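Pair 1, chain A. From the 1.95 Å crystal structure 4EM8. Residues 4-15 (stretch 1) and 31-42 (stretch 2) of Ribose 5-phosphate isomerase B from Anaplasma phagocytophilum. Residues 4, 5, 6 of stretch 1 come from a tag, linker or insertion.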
# COMPACT_ATOMS: atom_id res chain seq x y z
N SER A 4 12.84 14.49 -16.48
CA SER A 4 12.42 15.77 -15.86
C SER A 4 11.63 15.52 -14.56
O SER A 4 10.84 14.57 -14.47
CB SER A 4 11.59 16.62 -16.84
N MET A 5 11.85 16.35 -13.54
CA MET A 5 11.07 16.19 -12.31
C MET A 5 9.64 16.63 -12.56
O MET A 5 9.39 17.66 -13.18
CB MET A 5 11.70 16.95 -11.15
CG MET A 5 12.94 16.24 -10.64
SD MET A 5 13.09 16.44 -8.88
CE MET A 5 13.70 18.13 -8.90
N VAL A 6 8.69 15.80 -12.11
CA VAL A 6 7.28 15.99 -12.44
C VAL A 6 6.62 17.10 -11.60
O VAL A 6 5.72 17.76 -12.07
CB VAL A 6 6.49 14.66 -12.32
CG1 VAL A 6 4.99 14.94 -12.28
CG2 VAL A 6 6.83 13.73 -13.48
N VAL A 7 7.06 17.26 -10.37
CA VAL A 7 6.66 18.38 -9.51
C VAL A 7 7.93 18.92 -8.90
O VAL A 7 8.97 18.25 -8.96
CB VAL A 7 5.66 17.94 -8.40
CG1 VAL A 7 4.41 17.35 -9.04
CG2 VAL A 7 6.30 16.94 -7.43
N LYS A 8 7.87 20.14 -8.34
CA LYS A 8 9.00 20.75 -7.64
C LYS A 8 8.63 21.12 -6.20
O LYS A 8 9.31 21.94 -5.59
CB LYS A 8 9.49 22.02 -8.38
N ARG A 9 7.55 20.53 -5.68
CA ARG A 9 7.09 20.78 -4.33
C ARG A 9 6.82 19.42 -3.67
O ARG A 9 6.14 18.58 -4.26
CB ARG A 9 5.79 21.60 -4.35
CG ARG A 9 5.94 23.03 -4.86
CD ARG A 9 4.63 23.63 -5.35
NE ARG A 9 3.58 23.55 -4.33
CZ ARG A 9 3.51 24.32 -3.25
NH1 ARG A 9 4.43 25.27 -3.02
NH2 ARG A 9 2.50 24.17 -2.39
N VAL A 10 7.35 19.23 -2.47
CA VAL A 10 7.12 18.00 -1.73
C VAL A 10 6.86 18.31 -0.26
O VAL A 10 7.54 19.14 0.36
CB VAL A 10 8.34 17.05 -1.88
CG1 VAL A 10 8.11 15.73 -1.15
CG2 VAL A 10 8.59 16.78 -3.36
N PHE A 11 5.87 17.63 0.29
CA PHE A 11 5.59 17.66 1.71
C PHE A 11 5.97 16.30 2.34
O PHE A 11 5.57 15.21 1.87
CB PHE A 11 4.10 17.99 1.96
CG PHE A 11 3.69 19.36 1.47
CD1 PHE A 11 3.49 19.61 0.11
CD2 PHE A 11 3.47 20.42 2.38
CE1 PHE A 11 3.13 20.89 -0.33
CE2 PHE A 11 3.10 21.69 1.95
CZ PHE A 11 2.92 21.93 0.59
N LEU A 12 6.73 16.37 3.43
CA LEU A 12 7.25 15.16 4.05
C LEU A 12 6.85 15.06 5.50
O LEU A 12 6.86 16.06 6.21
CB LEU A 12 8.77 15.15 3.97
CG LEU A 12 9.40 15.13 2.56
CD1 LEU A 12 9.89 16.53 2.16
CD2 LEU A 12 10.56 14.13 2.49
N SER A 13 6.50 13.85 5.94
CA SER A 13 6.30 13.62 7.35
C SER A 13 6.69 12.23 7.78
O SER A 13 6.79 11.30 6.96
CB SER A 13 4.85 13.93 7.78
OG SER A 13 3.99 12.87 7.50
N SER A 14 6.89 12.10 9.09
CA SER A 14 7.15 10.83 9.70
C SER A 14 6.71 10.75 11.15
O SER A 14 6.33 11.75 11.81
CB SER A 14 8.67 10.54 9.64
OG SER A 14 9.36 11.30 10.62
N ASP A 15 6.75 9.51 11.63
CA ASP A 15 6.70 9.25 13.05
C ASP A 15 8.15 9.21 13.54
O ASP A 15 9.09 9.58 12.81
CB ASP A 15 5.87 7.99 13.39
CG ASP A 15 6.53 6.70 13.00
OD1 ASP A 15 7.64 6.71 12.46
OD2 ASP A 15 5.90 5.63 13.24
N ASP A 31 18.61 19.98 -2.31
CA ASP A 31 19.75 20.04 -3.21
C ASP A 31 19.31 19.94 -4.68
O ASP A 31 19.90 20.57 -5.57
CB ASP A 31 20.77 18.96 -2.86
CG ASP A 31 22.07 19.12 -3.60
OD1 ASP A 31 22.61 20.26 -3.68
OD2 ASP A 31 22.61 18.09 -4.07
N LEU A 32 18.26 19.15 -4.93
CA LEU A 32 17.66 19.05 -6.27
C LEU A 32 16.83 20.26 -6.70
O LEU A 32 16.31 20.27 -7.82
CB LEU A 32 16.76 17.81 -6.37
CG LEU A 32 17.39 16.42 -6.39
CD1 LEU A 32 16.29 15.38 -6.70
CD2 LEU A 32 18.52 16.34 -7.39
N GLY A 33 16.68 21.24 -5.83
CA GLY A 33 15.96 22.45 -6.18
C GLY A 33 14.46 22.40 -5.96
O GLY A 33 13.72 23.23 -6.48
N CYS A 34 13.99 21.44 -5.17
CA CYS A 34 12.57 21.39 -4.81
C CYS A 34 12.24 22.36 -3.69
O CYS A 34 13.09 22.66 -2.85
CB CYS A 34 12.20 20.00 -4.31
SG CYS A 34 12.23 18.75 -5.60
N GLU A 35 11.00 22.83 -3.66
CA GLU A 35 10.45 23.40 -2.45
C GLU A 35 10.09 22.24 -1.54
O GLU A 35 9.35 21.35 -1.94
CB GLU A 35 9.16 24.15 -2.71
CG GLU A 35 9.31 25.51 -3.33
CD GLU A 35 8.07 26.33 -3.05
OE1 GLU A 35 7.07 26.17 -3.79
OE2 GLU A 35 8.11 27.11 -2.07
N VAL A 36 10.59 22.27 -0.32
CA VAL A 36 10.44 21.15 0.60
C VAL A 36 9.79 21.59 1.90
O VAL A 36 10.23 22.54 2.55
CB VAL A 36 11.82 20.51 0.89
CG1 VAL A 36 11.72 19.50 2.02
CG2 VAL A 36 12.36 19.85 -0.37
N PHE A 37 8.74 20.88 2.30
CA PHE A 37 7.93 21.30 3.45
C PHE A 37 7.91 20.17 4.50
O PHE A 37 7.35 19.10 4.25
CB PHE A 37 6.53 21.68 2.98
CG PHE A 37 6.50 22.87 2.06
CD1 PHE A 37 6.37 24.16 2.56
CD2 PHE A 37 6.61 22.70 0.67
CE1 PHE A 37 6.35 25.26 1.71
CE2 PHE A 37 6.60 23.79 -0.18
CZ PHE A 37 6.47 25.08 0.34
N ASP A 38 8.55 20.43 5.63
CA ASP A 38 8.65 19.47 6.76
C ASP A 38 7.38 19.56 7.58
O ASP A 38 7.10 20.62 8.12
CB ASP A 38 9.87 19.82 7.64
CG ASP A 38 10.10 18.83 8.79
OD1 ASP A 38 9.15 18.21 9.28
OD2 ASP A 38 11.25 18.72 9.25
N CYS A 39 6.62 18.47 7.66
CA CYS A 39 5.36 18.44 8.43
C CYS A 39 5.42 17.59 9.71
O CYS A 39 4.41 17.05 10.17
CB CYS A 39 4.23 17.95 7.54
SG CYS A 39 4.02 18.98 6.07
N GLY A 40 6.62 17.45 10.26
CA GLY A 40 6.81 16.74 11.53
C GLY A 40 6.91 15.22 11.30
O GLY A 40 6.80 14.77 10.18
N CYS A 41 7.10 14.43 12.36
CA CYS A 41 7.07 14.93 13.76
C CYS A 41 8.35 15.64 14.16
O CYS A 41 9.38 15.54 13.49
CB CYS A 41 6.86 13.77 14.72
SG CYS A 41 8.20 12.56 14.67
N ASP A 42 8.27 16.35 15.26
CA ASP A 42 9.42 17.06 15.81
C ASP A 42 10.48 16.01 16.12
O ASP A 42 10.16 14.99 16.75
CB ASP A 42 8.96 17.78 17.08
CG ASP A 42 10.03 18.65 17.71
OD1 ASP A 42 11.23 18.31 17.72
OD2 ASP A 42 9.63 19.69 18.27

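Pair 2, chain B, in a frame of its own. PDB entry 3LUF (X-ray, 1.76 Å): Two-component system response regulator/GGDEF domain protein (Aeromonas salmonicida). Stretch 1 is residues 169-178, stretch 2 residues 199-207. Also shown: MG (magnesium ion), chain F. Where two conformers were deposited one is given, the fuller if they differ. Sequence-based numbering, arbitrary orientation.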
# COMPACT_ATOMS: atom_id res chain seq x y z
N ALA B 169 5.09 -7.63 -21.23
CA ALA B 169 5.88 -7.63 -20.02
C ALA B 169 5.39 -6.57 -19.03
O ALA B 169 5.83 -6.59 -17.87
CB ALA B 169 7.34 -7.38 -20.33
N ILE B 170 4.52 -5.65 -19.47
CA ILE B 170 3.99 -4.58 -18.56
C ILE B 170 3.37 -5.31 -17.36
O ILE B 170 2.55 -6.21 -17.56
CB ILE B 170 2.97 -3.67 -19.26
CG1 ILE B 170 3.68 -2.74 -20.25
CG2 ILE B 170 2.17 -2.84 -18.23
CD1 ILE B 170 2.74 -2.02 -21.27
N ARG B 171 3.77 -4.96 -16.13
CA ARG B 171 3.26 -5.68 -14.96
C ARG B 171 2.41 -4.81 -14.04
O ARG B 171 1.82 -5.30 -13.08
CB ARG B 171 4.41 -6.31 -14.18
CG ARG B 171 5.28 -5.31 -13.42
CD ARG B 171 6.34 -6.08 -12.65
NE ARG B 171 7.25 -6.73 -13.59
CZ ARG B 171 8.22 -7.57 -13.24
NH1 ARG B 171 8.36 -7.92 -11.95
NH2 ARG B 171 9.01 -8.10 -14.18
N LEU B 172 2.39 -3.50 -14.31
CA LEU B 172 1.68 -2.60 -13.40
C LEU B 172 1.06 -1.50 -14.24
O LEU B 172 1.70 -0.95 -15.13
CB LEU B 172 2.63 -2.04 -12.34
CG LEU B 172 2.11 -0.81 -11.55
CD1 LEU B 172 1.05 -1.32 -10.65
CD2 LEU B 172 3.20 -0.11 -10.74
N VAL B 173 -0.22 -1.25 -14.00
CA VAL B 173 -0.98 -0.22 -14.69
C VAL B 173 -1.53 0.75 -13.66
O VAL B 173 -2.08 0.32 -12.63
CB VAL B 173 -2.19 -0.79 -15.48
CG1 VAL B 173 -2.84 0.36 -16.27
CG2 VAL B 173 -1.79 -1.92 -16.41
N LEU B 174 -1.35 2.05 -13.92
CA LEU B 174 -1.98 3.11 -13.13
C LEU B 174 -3.10 3.72 -13.97
O LEU B 174 -2.86 4.15 -15.09
CB LEU B 174 -0.96 4.18 -12.74
CG LEU B 174 0.26 3.74 -11.90
CD1 LEU B 174 1.38 3.13 -12.76
CD2 LEU B 174 0.82 4.97 -11.24
N VAL B 175 -4.30 3.76 -13.42
CA VAL B 175 -5.53 4.03 -14.19
C VAL B 175 -6.31 5.22 -13.65
O VAL B 175 -6.80 5.19 -12.54
CB VAL B 175 -6.47 2.79 -14.19
CG1 VAL B 175 -7.71 3.07 -15.03
CG2 VAL B 175 -5.74 1.59 -14.77
N ASP B 176 -6.45 6.24 -14.48
CA ASP B 176 -7.30 7.40 -14.23
C ASP B 176 -8.75 7.00 -14.33
O ASP B 176 -9.16 6.36 -15.31
CB ASP B 176 -6.97 8.46 -15.29
CG ASP B 176 -7.81 9.72 -15.17
OD1 ASP B 176 -8.19 10.10 -14.05
OD2 ASP B 176 -8.08 10.31 -16.24
N TYR B 177 -9.57 7.41 -13.37
CA TYR B 177 -10.97 7.11 -13.47
C TYR B 177 -11.68 7.91 -14.58
O TYR B 177 -12.34 7.33 -15.44
CB TYR B 177 -11.70 7.27 -12.13
CG TYR B 177 -13.19 7.23 -12.33
CD1 TYR B 177 -13.85 6.02 -12.50
CD2 TYR B 177 -13.93 8.40 -12.42
CE1 TYR B 177 -15.23 5.98 -12.70
CE2 TYR B 177 -15.31 8.37 -12.64
CZ TYR B 177 -15.94 7.17 -12.77
OH TYR B 177 -17.31 7.14 -12.97
N TYR B 178 -11.54 9.23 -14.58
CA TYR B 178 -12.42 10.01 -15.44
C TYR B 178 -11.83 10.19 -16.82
O TYR B 178 -10.89 10.96 -17.02
CB TYR B 178 -12.80 11.35 -14.78
CG TYR B 178 -13.87 12.10 -15.52
CD1 TYR B 178 -15.01 11.44 -16.00
CD2 TYR B 178 -13.75 13.47 -15.75
CE1 TYR B 178 -16.01 12.14 -16.69
CE2 TYR B 178 -14.74 14.17 -16.44
CZ TYR B 178 -15.86 13.50 -16.90
OH TYR B 178 -16.83 14.22 -17.59
N GLN B 199 -0.85 -11.38 -12.13
CA GLN B 199 -0.40 -11.25 -13.51
C GLN B 199 -0.21 -9.80 -13.93
O GLN B 199 0.64 -9.51 -14.78
CB GLN B 199 -1.36 -11.94 -14.47
CG GLN B 199 -1.29 -13.48 -14.37
CD GLN B 199 -2.36 -14.14 -15.20
OE1 GLN B 199 -3.54 -13.80 -15.09
NE2 GLN B 199 -1.95 -15.09 -16.03
N LEU B 200 -1.04 -8.92 -13.38
CA LEU B 200 -1.04 -7.53 -13.78
C LEU B 200 -1.55 -6.69 -12.61
O LEU B 200 -2.76 -6.72 -12.35
CB LEU B 200 -1.94 -7.34 -15.02
CG LEU B 200 -1.97 -5.93 -15.63
CD1 LEU B 200 -0.55 -5.55 -16.15
CD2 LEU B 200 -3.06 -5.70 -16.70
N ALA B 201 -0.67 -5.94 -11.94
CA ALA B 201 -1.11 -5.11 -10.79
C ALA B 201 -1.78 -3.85 -11.32
O ALA B 201 -1.37 -3.31 -12.35
CB ALA B 201 0.06 -4.75 -9.90
N ILE B 202 -2.84 -3.40 -10.67
CA ILE B 202 -3.50 -2.18 -11.09
C ILE B 202 -3.65 -1.29 -9.90
O ILE B 202 -4.12 -1.73 -8.84
CB ILE B 202 -4.90 -2.50 -11.64
CG1 ILE B 202 -4.78 -3.37 -12.90
CG2 ILE B 202 -5.73 -1.20 -11.83
CD1 ILE B 202 -6.14 -4.02 -13.24
N ILE B 203 -3.18 -0.04 -10.03
CA ILE B 203 -3.49 0.99 -9.04
C ILE B 203 -4.53 1.93 -9.63
O ILE B 203 -4.30 2.57 -10.68
CB ILE B 203 -2.25 1.83 -8.64
CG1 ILE B 203 -1.12 0.89 -8.16
CG2 ILE B 203 -2.64 2.87 -7.58
CD1 ILE B 203 0.29 1.59 -7.98
N GLY B 204 -5.67 2.00 -8.96
CA GLY B 204 -6.77 2.84 -9.45
C GLY B 204 -6.60 4.25 -8.91
O GLY B 204 -6.54 4.44 -7.68
N ILE B 205 -6.51 5.24 -9.79
CA ILE B 205 -6.41 6.65 -9.40
C ILE B 205 -7.77 7.33 -9.50
O ILE B 205 -8.48 7.19 -10.50
CB ILE B 205 -5.36 7.41 -10.23
CG1 ILE B 205 -4.00 6.70 -10.14
CG2 ILE B 205 -5.23 8.87 -9.67
CD1 ILE B 205 -2.93 7.18 -11.16
N SER B 206 -8.12 8.06 -8.44
CA SER B 206 -9.43 8.67 -8.30
C SER B 206 -9.33 9.99 -7.54
O SER B 206 -8.46 10.14 -6.71
CB SER B 206 -10.30 7.74 -7.43
OG SER B 206 -11.38 7.34 -8.18
N VAL B 207 -10.25 10.93 -7.78
CA VAL B 207 -10.49 11.95 -6.75
C VAL B 207 -11.45 11.33 -5.73
O VAL B 207 -12.40 10.63 -6.11
CB VAL B 207 -11.03 13.28 -7.33
CG1 VAL B 207 -9.98 13.95 -8.18
CG2 VAL B 207 -12.28 13.02 -8.11
MG MG F . -9.08 11.96 -16.69
O HOH W 1 -9.39 12.33 -14.63
O HOH W 2 -10.07 13.78 -17.21
O HOH W 3 -7.27 13.03 -16.49

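Both pairs consist of two neighbouring parallel β-strands, and 14 central residues superpose on N, CA and C with an RMSD of 0.7 Å. The strand axes approach to 4.9 Å and cross at -22° in pair 1; in pair 2 the values are 4.7 Å and -17°. The fit is tightest mid-strand, where Phe A11 matches Leu B174 and Phe A37 matches Ile B203, each with CA atoms 0.1 Å apart.

The hydrogen-bond ladders agree as well. In each pair, alternate residues of the first strand bond the second strand through both N and O. In pair 1, Val A10 N donates to Glu A35 O (3.0 Å) and Val A10 O accepts from Phe A37 N (2.9 Å); the matching Val B173 N donates to Ala B201 O (2.9 Å), and Val B173 O accepts from Ile B203 N (2.8 Å). One step on, Leu A12 and Val B175 repeat the pattern. The ladders part at their C-terminal ends. Ser A14 N bonds Gly A40 O (2.9 Å), one residue further along than the alternation predicts, whereas Tyr B177 N keeps to it with a weak bond to Ile B205 O (3.1 Å, 131°).

On the face carrying Arg A9, Glu A35, Phe A11 and Phe A37, pair 1 uses charge and aromatic stacking. Arg A9 NH1 forms a salt bridge with Glu A35 OE1 (2.9 Å), the carboxylate lying at the guanidinium edge. The two Phe rings form an offset stack, with centroids 4.6 Å apart and planes at 14°. Pair 2 fills these positions with aliphatic groups: Leu B172 CD1 reaches Ala B201 CB at 3.6 Å and Ile B203 CG1 at 4.0 Å, so one leucine spans two partners. At the next level, Cys A39 SG sits at the edge of the Phe A11 ring, 4.0 Å from Phe A11 CD2; its counterpart Ile B205 places CD1 3.9 Å from Leu B174 CB.

The other face is more alike. Leu A12 CD1 meets Val A36 CG1 at 3.5 Å, and the equivalent Val B175 CG2 meets Ile B202 CG2 at 4.1 Å. Val A10 and Val B173 share the t rotamer, their side-chain centres 0.4 Å apart.

Near the C-terminal end of the ladder, Ser A13 matches Asp B176, whose OD2 binds magnesium at 2.0 Å; Tyr B178 O binds the same ion at 2.1 Å. The strand end therefore carries a metal site in pair 2, on a backbone that pair 1 closely reproduces up to this position.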